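Local coordinates for putative calcium binding protein (Streptomyces coelicolor, PDB 3AKB) that binds calcium ions through EF-hand loops and probably takes part in calcium-mediated regulation in this bacterium, at residues Arg91-Ala96 and Pro156-Tyr161. The protein carries 2 engineered substitutions. Residues are numbered along the deposited sequence; the frame is centred on the assembly and turned at random.
Sequences RFAEMA and PAFARY. Engineered in segment 91-96: M95 (natural residue Ile).
F158 reaches across from the segment 156-161 and fills the shallow hollow formed by F92, A93 and A96 on the segment 91-96. Its CG lies anti to the backbone N (chi1 178°), which carries CG toward the other helix, and the CD2-CE2 flank and the tip CZ do most of the touching. The methyl of A96 sits over one face of this ring, CB 3.5 Å from F158 CE2 and displaced from the ring centre toward the rim, a CH-pi contact. The small methyl of alanine suits a place so close to the ring face. F92 bounds the hollow on another side. The ring planes are inclined by 27° but slid apart, with centroids 5.7 Å from each other, so they meet chiefly where F92 CE2 comes 3.6 Å from F158 CE2. A93 makes the floor, its CA 4.0 Å from F158 CD2. Its CB also meets A159 CB at 3.6 Å, methyl against methyl. Two such small residues let the backbones come near, the CA atoms of A93 and A159 being 5.0 Å apart and the segment axes 8.7 Å. No hydrogen bond spans the contact, which rests on apolar packing and the CH-pi contact; the N-to-C directions of the two segment axes make 128°. F158 also meets F162 and, farther along helix 89-107, L100. The other helix, 151-161, belongs to the EF-hand that includes the calcium ligand E153, while L56, L60 and I63 of helix 44-64 pack on F92, and L56 also touches A96, so that the contact is buried where three helices converge.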
loop_
_atom_site.group_PDB
_atom_site.type_symbol
_atom_site.label_atom_id
_atom_site.label_comp_id
_atom_site.label_asym_id
_atom_site.label_seq_id
_atom_site.Cartn_x
_atom_site.Cartn_y
_atom_site.Cartn_z
ATOM N N ARG A 91 -13.166 5.660 2.788
ATOM C CA ARG A 91 -13.338 4.677 3.857
ATOM C C ARG A 91 -12.267 3.579 3.756
ATOM O O ARG A 91 -11.680 3.165 4.765
ATOM C CB ARG A 91 -14.750 4.085 3.826
ATOM C CG ARG A 91 -15.778 4.867 4.657
ATOM C CD ARG A 91 -16.812 3.904 5.232
ATOM N NE ARG A 91 -17.936 3.773 4.329
ATOM C CZ ARG A 91 -18.887 2.847 4.404
ATOM N NH1 ARG A 91 -18.885 1.915 5.353
ATOM N NH2 ARG A 91 -19.849 2.857 3.499
ATOM N N PHE A 92 -11.996 3.122 2.538
ATOM C CA PHE A 92 -10.945 2.123 2.372
ATOM C C PHE A 92 -9.582 2.691 2.774
ATOM O O PHE A 92 -8.830 2.044 3.499
ATOM C CB PHE A 92 -10.890 1.572 0.954
ATOM C CG PHE A 92 -9.833 0.501 0.772
ATOM C CD1 PHE A 92 -9.931 -0.714 1.436
ATOM C CD2 PHE A 92 -8.760 0.714 -0.066
ATOM C CE1 PHE A 92 -8.960 -1.708 1.254
ATOM C CE2 PHE A 92 -7.776 -0.291 -0.258
ATOM C CZ PHE A 92 -7.879 -1.493 0.424
ATOM N N ALA A 93 -9.283 3.916 2.325
ATOM C CA ALA A 93 -8.026 4.581 2.695
ATOM C C ALA A 93 -7.875 4.729 4.202
ATOM O O ALA A 93 -6.755 4.610 4.717
ATOM C CB ALA A 93 -7.911 5.930 2.015
ATOM N N GLU A 94 -8.978 4.980 4.915
ATOM C CA GLU A 94 -8.931 4.972 6.365
ATOM C C GLU A 94 -8.546 3.620 6.957
ATOM O O GLU A 94 -7.868 3.579 7.990
ATOM C CB GLU A 94 -10.230 5.492 7.002
ATOM C CG GLU A 94 -10.477 6.978 6.789
ATOM C CD GLU A 94 -9.326 7.878 7.268
ATOM O OE1 GLU A 94 -8.770 7.618 8.359
ATOM O OE2 GLU A 94 -8.972 8.828 6.531
ATOM N N MET A 95 -8.971 2.521 6.331
ATOM C CA MET A 95 -8.568 1.178 6.809
ATOM C C MET A 95 -7.063 0.972 6.608
ATOM O O MET A 95 -6.432 0.205 7.347
ATOM C CB MET A 95 -9.378 0.075 6.113
ATOM C CG MET A 95 -10.871 0.156 6.408
ATOM S SD MET A 95 -11.325 -0.599 7.988
ATOM C CE MET A 95 -11.276 -2.371 7.723
ATOM N N ALA A 96 -6.500 1.694 5.638
ATOM C CA ALA A 96 -5.039 1.672 5.374
ATOM C C ALA A 96 -4.215 2.640 6.206
ATOM O O ALA A 96 -2.967 2.573 6.181
ATOM C CB ALA A 96 -4.748 1.936 3.908
ATOM N N PRO A 156 -4.693 10.460 0.862
ATOM C CA PRO A 156 -5.566 10.692 -0.308
ATOM C C PRO A 156 -5.006 10.139 -1.632
ATOM O O PRO A 156 -5.775 9.723 -2.499
ATOM C CB PRO A 156 -5.681 12.220 -0.371
ATOM C CG PRO A 156 -4.542 12.726 0.369
ATOM C CD PRO A 156 -4.226 11.729 1.450
ATOM N N ALA A 157 -3.680 10.100 -1.793
ATOM C CA ALA A 157 -3.109 9.466 -3.011
ATOM C C ALA A 157 -3.443 7.970 -3.061
ATOM O O ALA A 157 -3.724 7.417 -4.124
ATOM C CB ALA A 157 -1.618 9.663 -3.078
ATOM N N PHE A 158 -3.411 7.323 -1.901
ATOM C CA PHE A 158 -3.741 5.913 -1.805
ATOM C C PHE A 158 -5.223 5.736 -2.182
ATOM O O PHE A 158 -5.547 4.875 -3.005
ATOM C CB PHE A 158 -3.429 5.430 -0.382
ATOM C CG PHE A 158 -3.778 3.985 -0.122
ATOM C CD1 PHE A 158 -2.781 3.013 -0.135
ATOM C CD2 PHE A 158 -5.095 3.607 0.187
ATOM C CE1 PHE A 158 -3.098 1.673 0.093
ATOM C CE2 PHE A 158 -5.416 2.271 0.438
ATOM C CZ PHE A 158 -4.415 1.312 0.401
ATOM N N ALA A 159 -6.088 6.588 -1.621
ATOM C CA ALA A 159 -7.530 6.582 -1.914
ATOM C C ALA A 159 -7.790 6.743 -3.420
ATOM O O ALA A 159 -8.622 6.032 -4.003
ATOM C CB ALA A 159 -8.236 7.686 -1.143
ATOM N N ARG A 160 -7.076 7.677 -4.047
ATOM C CA ARG A 160 -7.202 7.929 -5.479
ATOM C C ARG A 160 -6.682 6.766 -6.330
ATOM O O ARG A 160 -7.328 6.357 -7.310
ATOM C CB ARG A 160 -6.461 9.214 -5.873
ATOM C CG ARG A 160 -7.153 10.517 -5.487
ATOM C CD ARG A 160 -6.298 11.736 -5.859
ATOM N NE ARG A 160 -5.027 11.753 -5.127
ATOM C CZ ARG A 160 -4.271 12.838 -4.951
ATOM N NH1 ARG A 160 -4.637 14.004 -5.476
ATOM N NH2 ARG A 160 -3.142 12.761 -4.267
ATOM N N TYR A 161 -5.504 6.239 -5.988
ATOM C CA TYR A 161 -4.931 5.139 -6.770
ATOM C C TYR A 161 -5.871 3.925 -6.803
ATOM O O TYR A 161 -5.995 3.281 -7.853
ATOM C CB TYR A 161 -3.545 4.726 -6.249
ATOM C CG TYR A 161 -2.967 3.537 -6.976
ATOM C CD1 TYR A 161 -2.489 3.646 -8.276
ATOM C CD2 TYR A 161 -2.926 2.286 -6.366
ATOM C CE1 TYR A 161 -1.972 2.524 -8.947
ATOM C CE2 TYR A 161 -2.394 1.164 -7.029
ATOM C CZ TYR A 161 -1.940 1.296 -8.309
ATOM O OH TYR A 161 -1.428 0.192 -8.955
#